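Local coordinates for protein acyl-CoA hydrolase (Bacillus cereus, PDB 1Y7U) that probably hydrolyses long-chain fatty acyl-CoA thioesters to free fatty acids and coenzyme A, and binds coenzyme A and calcium, at residues D68-L73 and A116-T121; M48-S53 and V98-V103; R19-S24 and S83-V88. All blocks are in the same frame, centred on the assembly; numbering follows the deposited sequence.

Interaction 1. Residues D68-L73 and A116-T121; sequences DWVDFL and ATSFVT. With COA (coenzyme A), chain J.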
loop_
_atom_site.group_PDB
_atom_site.type_symbol
_atom_site.label_atom_id
_atom_site.label_comp_id
_atom_site.label_asym_id
_atom_site.label_seq_id
_atom_site.Cartn_x
_atom_site.Cartn_y
_atom_site.Cartn_z
ATOM N N ASP A 68 -12.297 15.249 17.237
ATOM C CA ASP A 68 -12.344 15.573 18.661
ATOM C C ASP A 68 -11.116 14.912 19.295
ATOM O O ASP A 68 -10.563 13.974 18.728
ATOM C CB ASP A 68 -13.615 15.008 19.286
ATOM C CG ASP A 68 -14.112 15.846 20.437
ATOM O OD1 ASP A 68 -14.966 16.722 20.201
ATOM O OD2 ASP A 68 -13.641 15.638 21.572
ATOM N N TRP A 69 -10.678 15.364 20.463
ATOM C CA TRP A 69 -9.507 14.722 21.033
ATOM C C TRP A 69 -9.740 13.225 21.198
ATOM O O TRP A 69 -10.870 12.779 21.373
ATOM C CB TRP A 69 -9.117 15.363 22.359
ATOM C CG TRP A 69 -10.192 15.407 23.361
ATOM C CD1 TRP A 69 -10.832 14.341 23.927
ATOM C CD2 TRP A 69 -10.724 16.576 23.988
ATOM N NE1 TRP A 69 -11.729 14.776 24.876
ATOM C CE2 TRP A 69 -11.684 16.146 24.933
ATOM C CE3 TRP A 69 -10.483 17.951 23.847
ATOM C CZ2 TRP A 69 -12.397 17.038 25.737
ATOM C CZ3 TRP A 69 -11.193 18.839 24.647
ATOM C CH2 TRP A 69 -12.140 18.376 25.581
ATOM N N VAL A 70 -8.665 12.449 21.121
ATOM C CA VAL A 70 -8.768 11.004 21.230
ATOM C C VAL A 70 -7.799 10.429 22.250
ATOM O O VAL A 70 -6.603 10.713 22.197
ATOM C CB VAL A 70 -8.472 10.313 19.873
ATOM C CG1 VAL A 70 -8.504 8.826 20.048
ATOM C CG2 VAL A 70 -9.471 10.720 18.830
ATOM N N ASP A 71 -8.319 9.619 23.169
ATOM C CA ASP A 71 -7.491 8.975 24.185
ATOM C C ASP A 71 -7.379 7.503 23.851
ATOM O O ASP A 71 -8.390 6.834 23.663
ATOM C CB ASP A 71 -8.111 9.089 25.580
ATOM C CG ASP A 71 -7.932 10.448 26.191
ATOM O OD1 ASP A 71 -6.774 10.883 26.361
ATOM O OD2 ASP A 71 -8.956 11.086 26.509
ATOM N N PHE A 72 -6.161 6.989 23.778
ATOM C CA PHE A 72 -5.991 5.579 23.486
ATOM C C PHE A 72 -5.977 4.824 24.807
ATOM O O PHE A 72 -4.938 4.616 25.429
ATOM C CB PHE A 72 -4.720 5.359 22.652
ATOM C CG PHE A 72 -4.794 5.995 21.284
ATOM C CD1 PHE A 72 -4.130 7.194 21.014
ATOM C CD2 PHE A 72 -5.627 5.451 20.293
ATOM C CE1 PHE A 72 -4.302 7.850 19.778
ATOM C CE2 PHE A 72 -5.803 6.099 19.058
ATOM C CZ PHE A 72 -5.143 7.298 18.799
ATOM N N LEU A 73 -7.180 4.436 25.222
ATOM C CA LEU A 73 -7.434 3.732 26.473
ATOM C C LEU A 73 -6.641 2.452 26.685
ATOM O O LEU A 73 -6.150 2.212 27.780
ATOM C CB LEU A 73 -8.936 3.465 26.593
ATOM C CG LEU A 73 -9.733 4.770 26.396
ATOM C CD1 LEU A 73 -11.224 4.492 26.423
ATOM C CD2 LEU A 73 -9.350 5.790 27.470
ATOM N N ALA A 116 -10.778 3.088 22.002
ATOM C CA ALA A 116 -10.897 4.518 21.747
ATOM C C ALA A 116 -12.250 4.872 21.148
ATOM O O ALA A 116 -12.907 4.029 20.530
ATOM C CB ALA A 116 -9.787 4.975 20.798
ATOM N N THR A 117 -12.655 6.124 21.346
ATOM C CA THR A 117 -13.897 6.647 20.793
ATOM C C THR A 117 -13.645 8.109 20.457
ATOM O O THR A 117 -12.656 8.692 20.894
ATOM C CB THR A 117 -15.058 6.605 21.793
ATOM O OG1 THR A 117 -14.778 7.491 22.878
ATOM C CG2 THR A 117 -15.266 5.199 22.314
ATOM N N SER A 118 -14.531 8.708 19.677
ATOM C CA SER A 118 -14.373 10.109 19.333
ATOM C C SER A 118 -15.518 10.577 18.451
ATOM O O SER A 118 -16.400 9.800 18.090
ATOM C CB SER A 118 -13.037 10.327 18.615
ATOM O OG SER A 118 -12.737 11.710 18.512
ATOM N N PHE A 119 -15.510 11.860 18.129
ATOM C CA PHE A 119 -16.527 12.429 17.268
ATOM C C PHE A 119 -15.785 13.115 16.152
ATOM O O PHE A 119 -14.825 13.844 16.393
ATOM C CB PHE A 119 -17.376 13.453 18.015
ATOM C CG PHE A 119 -18.159 12.874 19.150
ATOM C CD1 PHE A 119 -17.534 12.567 20.356
ATOM C CD2 PHE A 119 -19.524 12.628 19.018
ATOM C CE1 PHE A 119 -18.264 12.020 21.422
ATOM C CE2 PHE A 119 -20.254 12.086 20.066
ATOM C CZ PHE A 119 -19.629 11.781 21.269
ATOM N N VAL A 120 -16.207 12.862 14.924
ATOM C CA VAL A 120 -15.559 13.486 13.789
ATOM C C VAL A 120 -16.626 14.358 13.157
ATOM O O VAL A 120 -17.761 13.923 12.971
ATOM C CB VAL A 120 -15.063 12.441 12.776
ATOM C CG1 VAL A 120 -14.104 13.099 11.789
ATOM C CG2 VAL A 120 -14.380 11.292 13.499
ATOM N N THR A 121 -16.275 15.597 12.848
ATOM C CA THR A 121 -17.237 16.506 12.256
ATOM C C THR A 121 -17.030 16.602 10.751
ATOM O O THR A 121 -15.909 16.819 10.289
ATOM C CB THR A 121 -17.107 17.918 12.879
ATOM O OG1 THR A 121 -17.248 17.824 14.300
ATOM C CG2 THR A 121 -18.179 18.848 12.329
HETATM N N1A COA J . -2.951 11.144 27.634
HETATM C C2A COA J . -1.783 11.700 27.876
HETATM N N3A COA J . -1.015 11.117 28.766
HETATM C C4A COA J . -1.385 10.062 29.405
HETATM C C5A COA J . -2.522 9.508 29.146
HETATM C C6A COA J . -3.315 10.053 28.259
HETATM N N6A COA J . -4.461 9.545 27.966
HETATM N N7A COA J . -2.634 8.478 29.866
HETATM C C8A COA J . -1.547 8.379 30.543
HETATM N N9A COA J . -0.741 9.369 30.288
HETATM C C1B COA J . 0.549 9.721 30.890
HETATM C C2B COA J . 0.475 10.037 32.309
HETATM O O2B COA J . 0.308 11.383 32.388
HETATM C C3B COA J . 1.845 9.814 32.742
HETATM O O3B COA J . 2.559 10.920 32.360
HETATM P P3B COA J . 3.756 11.448 33.142
HETATM O O7A COA J . 4.545 12.285 32.402
HETATM O O8A COA J . 4.496 10.406 33.662
HETATM O O9A COA J . 3.364 12.323 34.132
HETATM C C4B COA J . 2.160 8.573 32.027
HETATM O O4B COA J . 1.441 8.683 30.890
HETATM C C5B COA J . 1.348 7.480 32.618
HETATM O O5B COA J . 1.824 6.899 33.750
HETATM P P1A COA J . 1.102 5.664 34.080
HETATM O O1A COA J . -0.083 6.013 34.741
HETATM O O2A COA J . 2.023 4.861 34.777
HETATM O O3A COA J . 0.707 5.054 32.748
HETATM P P2A COA J . -0.533 4.166 32.583
HETATM O O4A COA J . -1.791 4.671 33.053
HETATM O O5A COA J . -0.325 2.757 32.571
HETATM O O6A COA J . -0.877 4.537 31.175
HETATM C CBP COA J . -0.327 4.272 28.836
HETATM C CCP COA J . 0.126 4.415 30.255
HETATM C CDP COA J . -0.492 5.592 28.205
HETATM C CEP COA J . 0.847 3.629 28.267
HETATM C CAP COA J . -1.529 3.420 28.522
HETATM O OAP COA J . -2.617 4.242 28.501
HETATM C C9P COA J . -1.501 2.784 27.194
HETATM O O9P COA J . -0.643 1.774 26.888
HETATM N N8P COA J . -2.305 3.245 26.331
HETATM C C7P COA J . -2.301 2.759 25.026
HETATM C C6P COA J . -1.449 3.504 24.049
HETATM C C5P COA J . -1.242 2.698 22.846
HETATM O O5P COA J . -0.414 1.894 22.806
HETATM N N4P COA J . -2.019 2.855 21.876
HETATM C C3P COA J . -1.651 3.271 20.596
HETATM C C2P COA J . -2.831 2.965 19.740
HETATM S S1P COA J . -3.735 1.578 20.329
HETATM O O HOH W 1 -11.320 9.944 23.167
HETATM O O HOH W 2 -11.064 7.360 23.693
#

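Interaction 2. Residues M48-S53 and V98-V103; sequences MVASIS and VFVKVV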
loop_
_atom_site.group_PDB
_atom_site.type_symbol
_atom_site.label_atom_id
_atom_site.label_comp_id
_atom_site.label_asym_id
_atom_site.label_seq_id
_atom_site.Cartn_x
_atom_site.Cartn_y
_atom_site.Cartn_z
HETATM N N MSE A 48 -12.062 7.509 8.232
HETATM C CA MSE A 48 -12.508 6.808 7.039
HETATM C C MSE A 48 -13.913 6.268 7.164
HETATM O O MSE A 48 -14.799 6.582 6.367
HETATM C CB MSE A 48 -11.555 5.657 6.727
HETATM C CG MSE A 48 -11.901 4.886 5.463
HETATM SE SE MSE A 48 -11.908 5.978 3.856
HETATM C CE MSE A 48 -13.806 6.060 3.610
ATOM N N VAL A 49 -14.107 5.445 8.177
ATOM C CA VAL A 49 -15.382 4.822 8.423
ATOM C C VAL A 49 -16.450 5.890 8.719
ATOM O O VAL A 49 -17.625 5.723 8.395
ATOM C CB VAL A 49 -15.213 3.816 9.579
ATOM C CG1 VAL A 49 -15.674 4.416 10.888
ATOM C CG2 VAL A 49 -15.918 2.529 9.244
ATOM N N ALA A 50 -16.027 7.001 9.309
ATOM C CA ALA A 50 -16.931 8.100 9.634
ATOM C C ALA A 50 -17.330 8.905 8.395
ATOM O O ALA A 50 -18.451 9.401 8.299
ATOM C CB ALA A 50 -16.275 9.009 10.634
ATOM N N SER A 51 -16.399 9.058 7.460
ATOM C CA SER A 51 -16.683 9.790 6.239
ATOM C C SER A 51 -17.746 9.024 5.460
ATOM O O SER A 51 -18.518 9.612 4.703
ATOM C CB SER A 51 -15.422 9.934 5.385
ATOM O OG SER A 51 -15.145 8.756 4.647
ATOM N N ILE A 52 -17.779 7.708 5.637
ATOM C CA ILE A 52 -18.770 6.895 4.948
ATOM C C ILE A 52 -20.123 7.157 5.592
ATOM O O ILE A 52 -21.125 7.293 4.896
ATOM C CB ILE A 52 -18.430 5.390 5.028
ATOM C CG1 ILE A 52 -17.154 5.106 4.228
ATOM C CG2 ILE A 52 -19.586 4.562 4.485
ATOM C CD1 ILE A 52 -16.683 3.679 4.304
ATOM N N SER A 53 -20.152 7.235 6.920
ATOM C CA SER A 53 -21.399 7.515 7.627
ATOM C C SER A 53 -21.902 8.881 7.180
ATOM O O SER A 53 -23.085 9.072 6.925
ATOM C CB SER A 53 -21.182 7.535 9.143
ATOM O OG SER A 53 -20.983 6.233 9.667
ATOM N N VAL A 98 -20.138 12.706 13.682
ATOM C CA VAL A 98 -20.148 11.264 13.606
ATOM C C VAL A 98 -19.395 10.669 14.776
ATOM O O VAL A 98 -18.231 11.004 15.027
ATOM C CB VAL A 98 -19.506 10.791 12.293
ATOM C CG1 VAL A 98 -19.638 9.285 12.168
ATOM C CG2 VAL A 98 -20.163 11.496 11.112
ATOM N N PHE A 99 -20.080 9.802 15.507
ATOM C CA PHE A 99 -19.470 9.135 16.644
ATOM C C PHE A 99 -18.733 7.923 16.091
ATOM O O PHE A 99 -19.211 7.258 15.164
ATOM C CB PHE A 99 -20.536 8.671 17.634
ATOM C CG PHE A 99 -19.987 7.886 18.779
ATOM C CD1 PHE A 99 -19.219 8.509 19.761
ATOM C CD2 PHE A 99 -20.175 6.504 18.849
ATOM C CE1 PHE A 99 -18.641 7.762 20.804
ATOM C CE2 PHE A 99 -19.602 5.747 19.885
ATOM C CZ PHE A 99 -18.832 6.379 20.861
ATOM N N VAL A 100 -17.559 7.645 16.642
ATOM C CA VAL A 100 -16.784 6.506 16.193
ATOM C C VAL A 100 -16.323 5.725 17.396
ATOM O O VAL A 100 -15.805 6.281 18.362
ATOM C CB VAL A 100 -15.562 6.926 15.380
ATOM C CG1 VAL A 100 -14.913 5.693 14.778
ATOM C CG2 VAL A 100 -15.974 7.898 14.289
ATOM N N LYS A 101 -16.497 4.419 17.308
ATOM C CA LYS A 101 -16.164 3.511 18.382
ATOM C C LYS A 101 -15.139 2.488 17.878
ATOM O O LYS A 101 -15.312 1.899 16.812
ATOM C CB LYS A 101 -17.479 2.872 18.795
ATOM C CG LYS A 101 -17.452 1.755 19.758
ATOM C CD LYS A 101 -18.880 1.286 19.866
ATOM C CE LYS A 101 -18.999 -0.045 20.545
ATOM N NZ LYS A 101 -20.431 -0.434 20.556
ATOM N N VAL A 102 -14.056 2.301 18.627
ATOM C CA VAL A 102 -13.019 1.350 18.238
ATOM C C VAL A 102 -12.873 0.265 19.304
ATOM O O VAL A 102 -12.529 0.545 20.453
ATOM C CB VAL A 102 -11.663 2.057 18.038
ATOM C CG1 VAL A 102 -10.602 1.052 17.653
ATOM C CG2 VAL A 102 -11.789 3.118 16.958
ATOM N N VAL A 103 -13.121 -0.978 18.905
ATOM C CA VAL A 103 -13.055 -2.109 19.815
ATOM C C VAL A 103 -12.048 -3.164 19.391
ATOM O O VAL A 103 -12.079 -3.638 18.262
ATOM C CB VAL A 103 -14.427 -2.788 19.920
ATOM C CG1 VAL A 103 -14.356 -3.979 20.857
ATOM C CG2 VAL A 103 -15.451 -1.795 20.394
#

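Interaction 3. Residues R19-S24 and S83-V88; sequences RVFKTS and SYESFV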
loop_
_atom_site.group_PDB
_atom_site.type_symbol
_atom_site.label_atom_id
_atom_site.label_comp_id
_atom_site.label_asym_id
_atom_site.label_seq_id
_atom_site.Cartn_x
_atom_site.Cartn_y
_atom_site.Cartn_z
ATOM N N ARG A 19 -25.201 4.034 10.120
ATOM C CA ARG A 19 -24.270 3.176 10.840
ATOM C C ARG A 19 -23.319 2.473 9.849
ATOM O O ARG A 19 -23.730 2.061 8.764
ATOM C CB ARG A 19 -25.060 2.169 11.693
ATOM C CG ARG A 19 -24.221 1.336 12.634
ATOM C CD ARG A 19 -25.066 0.644 13.708
ATOM N NE ARG A 19 -25.148 1.424 14.947
ATOM C CZ ARG A 19 -26.109 2.302 15.249
ATOM N NH1 ARG A 19 -27.107 2.530 14.404
ATOM N NH2 ARG A 19 -26.065 2.969 16.398
ATOM N N VAL A 20 -22.044 2.372 10.224
ATOM C CA VAL A 20 -21.023 1.736 9.392
ATOM C C VAL A 20 -20.130 0.823 10.236
ATOM O O VAL A 20 -19.546 1.264 11.229
ATOM C CB VAL A 20 -20.115 2.788 8.723
ATOM C CG1 VAL A 20 -18.965 2.106 8.022
ATOM C CG2 VAL A 20 -20.899 3.612 7.732
ATOM N N PHE A 21 -20.022 -0.445 9.854
ATOM C CA PHE A 21 -19.172 -1.367 10.594
ATOM C C PHE A 21 -17.960 -1.767 9.781
ATOM O O PHE A 21 -18.037 -1.924 8.564
ATOM C CB PHE A 21 -19.902 -2.659 10.950
ATOM C CG PHE A 21 -20.980 -2.498 11.958
ATOM C CD1 PHE A 21 -22.291 -2.277 11.559
ATOM C CD2 PHE A 21 -20.695 -2.593 13.314
ATOM C CE1 PHE A 21 -23.305 -2.155 12.495
ATOM C CE2 PHE A 21 -21.704 -2.472 14.264
ATOM C CZ PHE A 21 -23.011 -2.253 13.853
ATOM N N LYS A 22 -16.841 -1.953 10.465
ATOM C CA LYS A 22 -15.634 -2.391 9.801
ATOM C C LYS A 22 -14.733 -3.094 10.781
ATOM O O LYS A 22 -14.266 -2.484 11.733
ATOM C CB LYS A 22 -14.876 -1.215 9.212
ATOM C CG LYS A 22 -13.637 -1.623 8.438
ATOM C CD LYS A 22 -12.817 -0.394 8.147
ATOM C CE LYS A 22 -11.786 -0.632 7.073
ATOM N NZ LYS A 22 -11.066 0.644 6.810
ATOM N N THR A 23 -14.498 -4.378 10.574
ATOM C CA THR A 23 -13.593 -5.086 11.454
ATOM C C THR A 23 -12.404 -5.543 10.611
ATOM O O THR A 23 -12.569 -6.064 9.508
ATOM C CB THR A 23 -14.295 -6.267 12.180
ATOM O OG1 THR A 23 -13.414 -7.393 12.244
ATOM C CG2 THR A 23 -15.584 -6.634 11.483
ATOM N N SER A 24 -11.198 -5.299 11.118
ATOM C CA SER A 24 -9.982 -5.651 10.411
ATOM C C SER A 24 -9.012 -6.443 11.247
ATOM O O SER A 24 -9.148 -6.558 12.462
ATOM C CB SER A 24 -9.267 -4.394 9.921
ATOM O OG SER A 24 -10.045 -3.706 8.961
ATOM N N SER A 83 -12.276 -3.433 15.251
ATOM C CA SER A 83 -13.525 -3.178 14.558
ATOM C C SER A 83 -13.928 -1.749 14.882
ATOM O O SER A 83 -13.739 -1.286 15.998
ATOM C CB SER A 83 -14.602 -4.170 15.005
ATOM O OG SER A 83 -14.340 -4.635 16.309
ATOM N N TYR A 84 -14.446 -1.048 13.884
ATOM C CA TYR A 84 -14.869 0.323 14.054
ATOM C C TYR A 84 -16.363 0.382 13.826
ATOM O O TYR A 84 -16.907 -0.389 13.036
ATOM C CB TYR A 84 -14.186 1.232 13.030
ATOM C CG TYR A 84 -12.686 1.131 13.021
ATOM C CD1 TYR A 84 -12.044 0.050 12.423
ATOM C CD2 TYR A 84 -11.907 2.087 13.656
ATOM C CE1 TYR A 84 -10.662 -0.085 12.469
ATOM C CE2 TYR A 84 -10.522 1.969 13.704
ATOM C CZ TYR A 84 -9.909 0.876 13.111
ATOM O OH TYR A 84 -8.549 0.734 13.192
ATOM N N GLU A 85 -17.035 1.274 14.536
ATOM C CA GLU A 85 -18.461 1.450 14.346
ATOM C C GLU A 85 -18.655 2.944 14.347
ATOM O O GLU A 85 -18.042 3.654 15.141
ATOM C CB GLU A 85 -19.282 0.826 15.470
ATOM C CG GLU A 85 -20.779 1.042 15.275
ATOM C CD GLU A 85 -21.621 0.449 16.390
ATOM O OE1 GLU A 85 -22.848 0.697 16.413
ATOM O OE2 GLU A 85 -21.053 -0.269 17.246
ATOM N N SER A 86 -19.488 3.428 13.443
ATOM C CA SER A 86 -19.723 4.849 13.376
ATOM C C SER A 86 -21.112 5.168 12.843
ATOM O O SER A 86 -21.673 4.430 12.022
ATOM C CB SER A 86 -18.660 5.510 12.494
ATOM O OG SER A 86 -18.765 5.082 11.142
ATOM N N PHE A 87 -21.668 6.262 13.341
ATOM C CA PHE A 87 -22.964 6.738 12.899
ATOM C C PHE A 87 -23.066 8.207 13.251
ATOM O O PHE A 87 -22.369 8.696 14.139
ATOM C CB PHE A 87 -24.108 5.953 13.550
ATOM C CG PHE A 87 -23.928 5.721 15.012
ATOM C CD1 PHE A 87 -23.279 4.575 15.471
ATOM C CD2 PHE A 87 -24.373 6.660 15.937
ATOM C CE1 PHE A 87 -23.068 4.370 16.829
ATOM C CE2 PHE A 87 -24.170 6.463 17.292
ATOM C CZ PHE A 87 -23.516 5.321 17.742
ATOM N N VAL A 88 -23.914 8.912 12.522
ATOM C CA VAL A 88 -24.134 10.326 12.749
ATOM C C VAL A 88 -25.066 10.440 13.953
ATOM O O VAL A 88 -26.031 9.687 14.040
ATOM C CB VAL A 88 -24.822 10.935 11.519
ATOM C CG1 VAL A 88 -25.087 12.406 11.728
ATOM C CG2 VAL A 88 -23.963 10.708 10.300
#

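Interaction 1. Residues D68-L73 and A116-T121
Water 1 is the best-held polar atom here, gripped by three backbone groups: it accepts from Asp71 N at 3.0 Å, donates to Thr117 O, and reaches Trp69 O more weakly. Acceptors around it outnumber its protons, so the donated bonds are probably shared. Water 2 spans the next gap, accepting from Thr117 N and donating to Asp71 O over 2.7 Å. The two antiparallel segments, 176° apart, are thus joined through solvent at one end and directly at the other, where Asp68 N donates to Phe119 O at 3.0 Å, nearly along the C=O axis. Ser118 OG lies anti to its own backbone N and gives a weak bond to Asp68 O.

Val70 divides its branches: CG2 rests against Ser118 CB and OG, while CG1 meets the Ala116 methyl and covers the rim of one face of the Phe72 ring. Short Ala116 also meets Phe72 CD2, at 4.2 Å. At Asp71, OD1 accepts from adenine N6A of coenzyme A at 3.1 Å, and OD2 bonds Ser165 of the second subunit. Phe72 O takes a weak bond from N8P of the pantetheine arm. This is part of a coenzyme A site between HotDog-fold subunits, the second of which also bonds the cofactor through Arg93, Thr94 and Ser95.

Strand 112-125 lies between strands 95-105 and 61-71; helix 39-58 receives Val70 and Phe72 on Leu43, helix 142-170 pairs Arg154 with Asp68, and Val70 and Asp71 continue the sheet into the second subunit.

Interaction 2. Residues M48-S53 and V98-V103
Ala50 is the centre of the first shell. Its CB points at strand 98-103 and sits between two valines, 3.7 Å from Val98 CG1 and 3.8 Å from Val100 CG2. The two valines use different branches to do this: Val98 offers CG1, the methyl anti to its backbone N, whereas Val100 offers CG2, the methyl anti to its carbonyl carbon. The small alanine methyl goes with a close approach of helix to strand, the Ala50 and Val98 CA atoms being 6.0 Å apart.

On the two flanks of Ala50 the contact is lighter. Val49 CG1 meets Val100 CG1 at 4.2 Å, the two side chains crossing obliquely, and Ser53, about one turn along the helix, lays its CB against Val98 CG1 at 3.8 Å. The serine thus contributes carbon to an apolar interface, while its OG is turned anti to the carbonyl carbon (chi1 -73°) and bonds Ser18 O instead. No hydrogen bond joins the two segments, so they are held by shape and the burial of methyl groups.

Farther out, the helix secures its own far side. Ser51, pointing away from the strand, donates from OG to Met48 O at 2.8 Å, on a lone pair in the carbonyl plane; the same oxygen also accepts from Ile52 N. Ser51 OG also bonds Arg25 of the third subunit, and Met48, a selenomethionine, packs on that arginine. Phe122 covers Ala50 and Val98 from the adjoining strand, and Val20 of strand 20-25 touches Val49 and Ser53.

Segments 48-53 and 98-103 cross at 142°, their axes 8.6 Å apart; a long central helix lying in the curve of an antiparallel sheet is the defining arrangement of the HotDog fold.

Interaction 3. Residues R19-S24 and S83-V88
Strands 20-24 and 83-88 run antiparallel, 171° apart and with axes 4.3 Å apart at their closest. Two hydrogen-bonded pairs, Val20 with Ser86 and Lys22 with Tyr84, each exchange two backbone bonds, among them Tyr84 N to Lys22 O at 2.6 Å. They alternate with the non-hydrogen-bonded pairs Phe21-Glu85 and Thr23-Ser83, across which CA-H groups lean on carbonyl oxygens, as from Glu85 CA to Val20 O. Strand 20-25 is outermost within this chain, but Thr23 hydrogen-bonds through its backbone to the third subunit.

On the face of Val20, Lys22, Tyr84 and Ser86, Val20 CB lies 3.6 Å from Ser86 OG, which is hydrogen-bonded to Ser53 OG of helix 39-58, and the branched valine reaches on to Val49 and Ile52 of that helix. The Tyr84 ring turns an edge to Lys22 O, with CD1 at 3.4 Å, and Lys22 sends its extended chain to Glu45.

The other face carries Phe21, Thr23, Ser83 and Glu85. Arg19, just before the strand and bent at chi3 (-94°), brings NE to Glu85 OE1 at 2.8 Å; OE1 accepts on its anti lone pair and lies almost in the guanidinium plane. One face of the guanidinium lies over the rim of the Phe87 ring, planes 33° apart, in an off-centre cation-pi contact. Phe21 runs alongside the extended Glu85 chain.

Arginine suits this place because its flat cation serves several partners: its edge bonds Glu85, its face meets Phe87, and NH2 bridges to Glu144, a calcium-site residue. Lying between Glu85 and Glu144, it would probably favour the ionised form of both.

How the interactions relate
The three contacts step across one sheet in the strand order 20-25, 81-91, 95-105, 112-125, 61-71, with helix 39-58 against its concave side. Interactions 2 and 3 have centres about 5 Å apart and join directly: Phe99 N lies 2.9 Å from Phe87 O, and Ser53 OG lies 2.9 Å from Ser86 OG, both probable hydrogen bonds. Interaction 1 is centred about 10 Å from interaction 2, meeting it through Val120 N and Val98 O. Interaction 1 contributes to a coenzyme A site shared with the second subunit; interaction 3 includes the outermost strand within this chain, where Thr23 hydrogen-bonds through its backbone to the third subunit, the side chain of Arg19 about 5 Å from a bound calcium ion.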